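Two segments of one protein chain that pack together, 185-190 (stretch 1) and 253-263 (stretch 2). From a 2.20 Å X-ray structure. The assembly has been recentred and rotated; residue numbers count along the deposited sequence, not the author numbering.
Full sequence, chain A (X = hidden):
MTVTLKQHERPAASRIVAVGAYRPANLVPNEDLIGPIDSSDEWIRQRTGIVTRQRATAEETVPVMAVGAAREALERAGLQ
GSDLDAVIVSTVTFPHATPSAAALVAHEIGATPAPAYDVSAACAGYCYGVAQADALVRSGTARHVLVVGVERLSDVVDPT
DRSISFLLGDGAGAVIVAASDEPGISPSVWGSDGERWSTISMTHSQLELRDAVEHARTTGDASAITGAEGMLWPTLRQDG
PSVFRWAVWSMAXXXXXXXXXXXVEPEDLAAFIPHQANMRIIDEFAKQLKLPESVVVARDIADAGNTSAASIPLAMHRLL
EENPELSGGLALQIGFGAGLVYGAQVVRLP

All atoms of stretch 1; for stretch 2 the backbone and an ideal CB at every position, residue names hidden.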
# COMPACT_ATOMS: atom_id res chain seq x y z
N ILE A 185 6.20 -17.36 -13.65
CA ILE A 185 5.77 -15.97 -13.77
C ILE A 185 6.80 -15.18 -14.58
O ILE A 185 7.97 -15.06 -14.19
CB ILE A 185 5.61 -15.32 -12.37
CG1 ILE A 185 4.66 -16.13 -11.49
CG2 ILE A 185 5.14 -13.87 -12.48
CD1 ILE A 185 4.44 -15.53 -10.11
N SER A 186 6.38 -14.64 -15.71
CA SER A 186 7.28 -13.91 -16.59
C SER A 186 7.58 -12.52 -16.01
O SER A 186 6.85 -12.05 -15.13
CB SER A 186 6.67 -13.78 -17.99
OG SER A 186 5.65 -12.79 -18.00
N PRO A 187 8.64 -11.86 -16.52
CA PRO A 187 9.06 -10.57 -15.94
C PRO A 187 7.95 -9.54 -16.03
O PRO A 187 7.37 -9.35 -17.10
CB PRO A 187 10.24 -10.14 -16.83
CG PRO A 187 10.74 -11.44 -17.46
CD PRO A 187 9.51 -12.31 -17.61
N SER A 188 7.66 -8.88 -14.91
CA SER A 188 6.55 -7.94 -14.90
C SER A 188 6.80 -6.75 -15.83
O SER A 188 7.91 -6.24 -15.94
CB SER A 188 6.27 -7.45 -13.49
OG SER A 188 5.60 -8.46 -12.74
N VAL A 189 5.74 -6.34 -16.51
CA VAL A 189 5.72 -5.08 -17.26
C VAL A 189 4.70 -4.17 -16.56
O VAL A 189 3.49 -4.38 -16.65
CB VAL A 189 5.33 -5.29 -18.73
CG1 VAL A 189 5.30 -3.94 -19.47
CG2 VAL A 189 6.33 -6.25 -19.40
N TRP A 190 5.19 -3.19 -15.81
CA TRP A 190 4.30 -2.41 -14.99
C TRP A 190 4.78 -0.97 -14.94
O TRP A 190 5.98 -0.69 -15.13
CB TRP A 190 4.11 -3.04 -13.59
CG TRP A 190 5.39 -3.26 -12.78
CD1 TRP A 190 6.64 -3.48 -13.26
CD2 TRP A 190 5.50 -3.28 -11.35
NE1 TRP A 190 7.54 -3.62 -12.23
CE2 TRP A 190 6.86 -3.50 -11.04
CE3 TRP A 190 4.59 -3.12 -10.30
CZ2 TRP A 190 7.33 -3.58 -9.72
CZ3 TRP A 190 5.06 -3.19 -8.99
CH2 TRP A 190 6.42 -3.42 -8.71
N UNK A 253 -0.11 -2.17 -26.09
CA UNK A 253 1.34 -2.10 -26.24
C UNK A 253 2.01 -2.75 -25.03
O UNK A 253 3.01 -3.45 -25.17
CB UNK A 253 1.80 -0.65 -26.40
N UNK A 254 1.43 -2.52 -23.85
CA UNK A 254 1.94 -3.14 -22.63
C UNK A 254 1.83 -4.67 -22.76
O UNK A 254 2.78 -5.40 -22.47
CB UNK A 254 1.17 -2.64 -21.40
N UNK A 255 0.68 -5.15 -23.20
CA UNK A 255 0.49 -6.59 -23.35
C UNK A 255 1.50 -7.20 -24.32
O UNK A 255 2.09 -8.25 -24.06
CB UNK A 255 -0.93 -6.88 -23.83
N UNK A 256 1.71 -6.55 -25.46
CA UNK A 256 2.68 -7.07 -26.42
C UNK A 256 4.08 -7.03 -25.81
O UNK A 256 4.88 -7.94 -26.00
CB UNK A 256 2.64 -6.27 -27.72
N UNK A 257 4.35 -5.99 -25.04
CA UNK A 257 5.63 -5.92 -24.36
C UNK A 257 5.77 -7.07 -23.34
O UNK A 257 6.83 -7.71 -23.27
CB UNK A 257 5.78 -4.56 -23.67
N UNK A 258 4.72 -7.35 -22.58
CA UNK A 258 4.73 -8.44 -21.61
C UNK A 258 4.96 -9.78 -22.33
O UNK A 258 5.81 -10.58 -21.94
CB UNK A 258 3.42 -8.47 -20.82
N UNK A 259 4.21 -10.03 -23.39
CA UNK A 259 4.45 -11.23 -24.20
C UNK A 259 5.91 -11.29 -24.67
O UNK A 259 6.55 -12.34 -24.57
CB UNK A 259 3.51 -11.26 -25.40
N UNK A 260 6.43 -10.19 -25.19
CA UNK A 260 7.79 -10.19 -25.73
C UNK A 260 8.81 -10.49 -24.64
O UNK A 260 9.70 -11.32 -24.85
CB UNK A 260 8.11 -8.84 -26.39
N UNK A 261 8.68 -9.85 -23.48
CA UNK A 261 9.61 -10.08 -22.38
C UNK A 261 9.48 -11.51 -21.84
O UNK A 261 10.44 -12.06 -21.30
CB UNK A 261 9.37 -9.07 -21.26
N UNK A 262 8.30 -12.10 -22.00
CA UNK A 262 8.07 -13.47 -21.55
C UNK A 262 8.71 -14.47 -22.51
O UNK A 262 9.02 -15.61 -22.12
CB UNK A 262 6.57 -13.75 -21.42
N UNK A 263 8.91 -14.05 -23.75
CA UNK A 263 9.40 -14.93 -24.79
C UNK A 263 8.30 -15.82 -25.35
O UNK A 263 8.50 -17.01 -25.60
CB UNK A 263 10.54 -15.79 -24.25

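Stretch 2 is helical from 253 to 262. It packs against S186, P187 and V189 of stretch 1, and no hydrogen bond joins the two directly.

At 253, nothing of stretch 1 lies within 5.5 Å of the ideal CB, so the choice is open. The residue is K253.

At 254, CA-to-CB points sideways, and the ideal CB is 4.7 Å from V189 CG1. A medium apolar side chain could close that gap: valine, isoleucine or leucine. The residue is V254, rotamer t. Its CG1 lies 3.8 Å from V189 CG1.

Position 255 points away and 256 is out of reach, so both are open. They are A255 and R256.

At 257, CA-to-CB points toward stretch 1. The ideal CB is 4.3 Å from V189 CG1, but stretch 1 offers no charge there. An apolar side chain could cover the valine, and a long polar one could run past it. The residue is E257, with chi1 and chi2 both t. Its OE2 comes to 4.1 Å from V189 CG1.

At 258, the helix and strand are close: CA of 258 is 5.6 Å from V189 CA and 3.5 Å from V189 CG2. The ideal CB points sideways, 3.9 Å from V189 CG2. A small side chain such as alanine suits this spacing. The residue is A258. Its CB makes an apolar contact with V189 CG2 at 3.9 Å. A water donates to A258 O (2.9 Å from the water O) and to P187 O (2.6 Å), and also hydrogen-bonds S186 OG (2.7 Å), so it bridges the stretches.

Position 259 points away and 260 is out of reach, so many side chains would do. They are L259 and D260.

At 261, CA-to-CB points toward stretch 1. The ideal CB is 4.5 Å from V189 CG2 and 4.6 Å from P187 O. A small residue such as alanine or serine would fit. The residue is A261. Its backbone O lies 3.8 Å from P187 CD.

At 262, the ideal CB is only 3.4 Å from S186 CB, a tight approach. Glycine or alanine is most likely. The residue is A262, whose CB makes that contact.

At 263, phi is 79°, which favours glycine; asparagine is a lesser possibility. The residue is G263. It ends the helix in a Schellman motif, with G263 N bonded to D260 O (3.0 Å) and weakly to L259 O (3.0 Å).

Stretch 2 (253-263) KVAREALDAAG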
# COMPACT_ATOMS: atom_id res chain seq x y z
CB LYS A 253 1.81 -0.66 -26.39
CG LYS A 253 1.06 0.11 -27.48
CD LYS A 253 1.64 1.50 -27.71
CE LYS A 253 0.82 2.27 -28.73
NZ LYS A 253 1.49 3.55 -29.10
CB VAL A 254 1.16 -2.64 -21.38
CG1 VAL A 254 1.60 -3.39 -20.12
CG2 VAL A 254 1.35 -1.12 -21.21
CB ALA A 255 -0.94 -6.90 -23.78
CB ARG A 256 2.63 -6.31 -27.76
CG ARG A 256 1.39 -6.66 -28.60
CD ARG A 256 1.38 -5.99 -29.98
NE ARG A 256 1.22 -4.54 -29.87
CZ ARG A 256 0.13 -3.86 -30.24
NH1 ARG A 256 -0.91 -4.50 -30.77
NH2 ARG A 256 0.10 -2.54 -30.08
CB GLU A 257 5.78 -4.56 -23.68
CG GLU A 257 7.21 -4.16 -23.39
CD GLU A 257 7.31 -2.75 -22.86
OE1 GLU A 257 6.53 -1.88 -23.32
OE2 GLU A 257 8.17 -2.51 -21.97
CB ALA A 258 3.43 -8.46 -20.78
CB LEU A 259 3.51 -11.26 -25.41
CG LEU A 259 2.01 -11.39 -25.17
CD1 LEU A 259 1.27 -11.24 -26.48
CD2 LEU A 259 1.64 -12.72 -24.51
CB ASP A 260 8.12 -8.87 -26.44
CG ASP A 260 9.53 -8.86 -27.01
OD1 ASP A 260 9.73 -9.40 -28.13
OD2 ASP A 260 10.45 -8.32 -26.35
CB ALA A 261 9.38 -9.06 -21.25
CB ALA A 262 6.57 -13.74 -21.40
O HOH W 1 6.87 -10.70 -19.26
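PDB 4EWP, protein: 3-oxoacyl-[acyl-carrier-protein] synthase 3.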